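Local atomic coordinates of esterase (Rhizomucor miehei, PDB entry 4WY5), a protein that probably hydrolyses carboxylic esters, as a fungal carboxylesterase of the alpha/beta hydrolase superfamily. Residues Leu255-Glu260 against Ile308-Ala313. Sequence-based numbering, arbitrary orientation.
Sequences LLFTAE and INTIVA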
loop_
_atom_site.group_PDB
_atom_site.type_symbol
_atom_site.label_atom_id
_atom_site.label_comp_id
_atom_site.label_asym_id
_atom_site.label_seq_id
_atom_site.Cartn_x
_atom_site.Cartn_y
_atom_site.Cartn_z
ATOM N N LEU A 255 -1.300 -4.046 10.046
ATOM C CA LEU A 255 -1.372 -3.384 8.734
ATOM C C LEU A 255 -2.297 -2.186 8.886
ATOM O O LEU A 255 -3.447 -2.345 9.293
ATOM C CB LEU A 255 -1.865 -4.345 7.640
ATOM C CG LEU A 255 -2.147 -3.775 6.241
ATOM C CD1 LEU A 255 -0.885 -3.181 5.539
ATOM C CD2 LEU A 255 -2.830 -4.809 5.349
ATOM N N LEU A 256 -1.797 -0.981 8.628
ATOM C CA LEU A 256 -2.618 0.217 8.836
ATOM C C LEU A 256 -2.757 1.077 7.575
ATOM O O LEU A 256 -1.775 1.348 6.889
ATOM C CB LEU A 256 -2.049 1.044 9.986
ATOM C CG LEU A 256 -2.862 2.209 10.545
ATOM C CD1 LEU A 256 -2.445 2.428 11.975
ATOM C CD2 LEU A 256 -2.601 3.493 9.775
ATOM N N PHE A 257 -3.998 1.460 7.259
ATOM C CA PHE A 257 -4.285 2.372 6.143
ATOM C C PHE A 257 -4.765 3.696 6.686
ATOM O O PHE A 257 -5.553 3.733 7.648
ATOM C CB PHE A 257 -5.353 1.831 5.194
ATOM C CG PHE A 257 -4.961 0.558 4.469
ATOM C CD1 PHE A 257 -4.384 0.615 3.199
ATOM C CD2 PHE A 257 -5.169 -0.681 5.055
ATOM C CE1 PHE A 257 -4.031 -0.543 2.518
ATOM C CE2 PHE A 257 -4.821 -1.853 4.382
ATOM C CZ PHE A 257 -4.249 -1.784 3.110
ATOM N N THR A 258 -4.316 4.771 6.042
ATOM C CA THR A 258 -4.744 6.117 6.373
ATOM C C THR A 258 -5.238 6.791 5.080
ATOM O O THR A 258 -4.799 6.420 3.989
ATOM C CB THR A 258 -3.585 6.881 7.036
ATOM O OG1 THR A 258 -3.963 7.271 8.359
ATOM C CG2 THR A 258 -3.151 8.060 6.220
ATOM N N ALA A 259 -6.171 7.740 5.178
ATOM C CA ALA A 259 -6.662 8.431 3.981
ATOM C C ALA A 259 -6.126 9.869 3.895
ATOM O O ALA A 259 -6.097 10.576 4.900
ATOM C CB ALA A 259 -8.194 8.434 3.958
ATOM N N GLU A 260 -5.692 10.290 2.702
ATOM C CA GLU A 260 -5.035 11.592 2.542
ATOM C C GLU A 260 -5.904 12.776 2.974
ATOM O O GLU A 260 -5.422 13.673 3.660
ATOM C CB GLU A 260 -4.570 11.817 1.086
ATOM C CG GLU A 260 -3.860 13.181 0.911
ATOM C CD GLU A 260 -3.325 13.434 -0.491
ATOM O OE1 GLU A 260 -4.071 13.165 -1.467
ATOM O OE2 GLU A 260 -2.169 13.926 -0.621
ATOM N N ILE A 308 -8.392 -3.487 -1.299
ATOM C CA ILE A 308 -8.865 -4.876 -1.170
ATOM C C ILE A 308 -7.752 -5.890 -1.512
ATOM O O ILE A 308 -7.433 -6.754 -0.696
ATOM C CB ILE A 308 -10.096 -5.146 -2.068
ATOM C CG1 ILE A 308 -11.325 -4.400 -1.526
ATOM C CG2 ILE A 308 -10.396 -6.641 -2.123
ATOM C CD1 ILE A 308 -11.736 -4.837 -0.112
ATOM N N ASN A 309 -7.123 -5.754 -2.682
ATOM C CA ASN A 309 -6.054 -6.679 -3.075
ATOM C C ASN A 309 -4.868 -6.710 -2.101
ATOM O O ASN A 309 -4.279 -7.764 -1.866
ATOM C CB ASN A 309 -5.517 -6.333 -4.474
ATOM C CG ASN A 309 -6.520 -6.623 -5.576
ATOM O OD1 ASN A 309 -7.545 -7.264 -5.344
ATOM N ND2 ASN A 309 -6.201 -6.190 -6.804
ATOM N N THR A 310 -4.528 -5.555 -1.534
ATOM C CA THR A 310 -3.366 -5.430 -0.657
ATOM C C THR A 310 -3.614 -6.092 0.716
ATOM O O THR A 310 -2.725 -6.741 1.270
ATOM C CB THR A 310 -2.982 -3.933 -0.492
ATOM O OG1 THR A 310 -2.655 -3.383 -1.780
ATOM C CG2 THR A 310 -1.793 -3.766 0.438
ATOM N N ILE A 311 -4.818 -5.905 1.260
ATOM C CA ILE A 311 -5.252 -6.641 2.442
ATOM C C ILE A 311 -5.242 -8.160 2.199
ATOM O O ILE A 311 -4.716 -8.930 3.014
ATOM C CB ILE A 311 -6.687 -6.229 2.884
ATOM C CG1 ILE A 311 -6.731 -4.773 3.365
ATOM C CG2 ILE A 311 -7.208 -7.150 3.996
ATOM C CD1 ILE A 311 -8.151 -4.308 3.720
ATOM N N VAL A 312 -5.786 -8.590 1.063
ATOM C CA VAL A 312 -5.845 -10.021 0.764
ATOM C C VAL A 312 -4.449 -10.643 0.746
ATOM O O VAL A 312 -4.247 -11.732 1.290
ATOM C CB VAL A 312 -6.568 -10.284 -0.587
ATOM C CG1 VAL A 312 -6.330 -11.709 -1.095
ATOM C CG2 VAL A 312 -8.066 -10.014 -0.438
ATOM N N ALA A 313 -3.476 -9.944 0.160
ATOM C CA ALA A 313 -2.123 -10.490 0.079
ATOM C C ALA A 313 -1.433 -10.550 1.452
ATOM O O ALA A 313 -0.644 -11.462 1.709
ATOM C CB ALA A 313 -1.283 -9.679 -0.905
#
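Phe257 reaches from the sheet to Ile311 on the helix above it, and the branched isoleucine is the side chain to trace. Its CB leaves the helix flanking the strand rather than facing it. CG1 stands beside the backbone N and anti to the carbonyl carbon (chi1 -66°), which lays it against the far end of the phenyl ring: Ile311 CG1 is 3.6 Å from Phe257 CE2 and 3.9 Å from Phe257 CZ, an oblique approach. At the tip, Ile311 CD1 still skirts the ring, 4.2 Å from Phe257 CE2. The same CG1 has Leu255 CD2 4.4 Å away, and that leucine methyl also lies under the helix backbone, 4.2 Å from Ile311 CA. From the preceding residue, the Thr310 methyl CG2 meets the ring at its edge, near the ring plane, 4.1 Å from Phe257 CZ. The threonine's polar end is occupied within the helix, Thr310 OG1 being hydrogen-bonded to Phe306 O one turn earlier in the same chain.

All these contacts between the segments are carbon to carbon, and the four touching residues are buried. Leu106 of helix 100-110 also packs on Ile311, and Phe306 of the second subunit touches Leu255. Residues 255-259, hydrogen-bonded between strands 185-189 and 282-287, run nearly antiparallel to helix residues 308-313, at 168°, with the C-terminal helix 302-319 lying over the sheet: the layered strand-helix packing of the alpha/beta hydrolase fold.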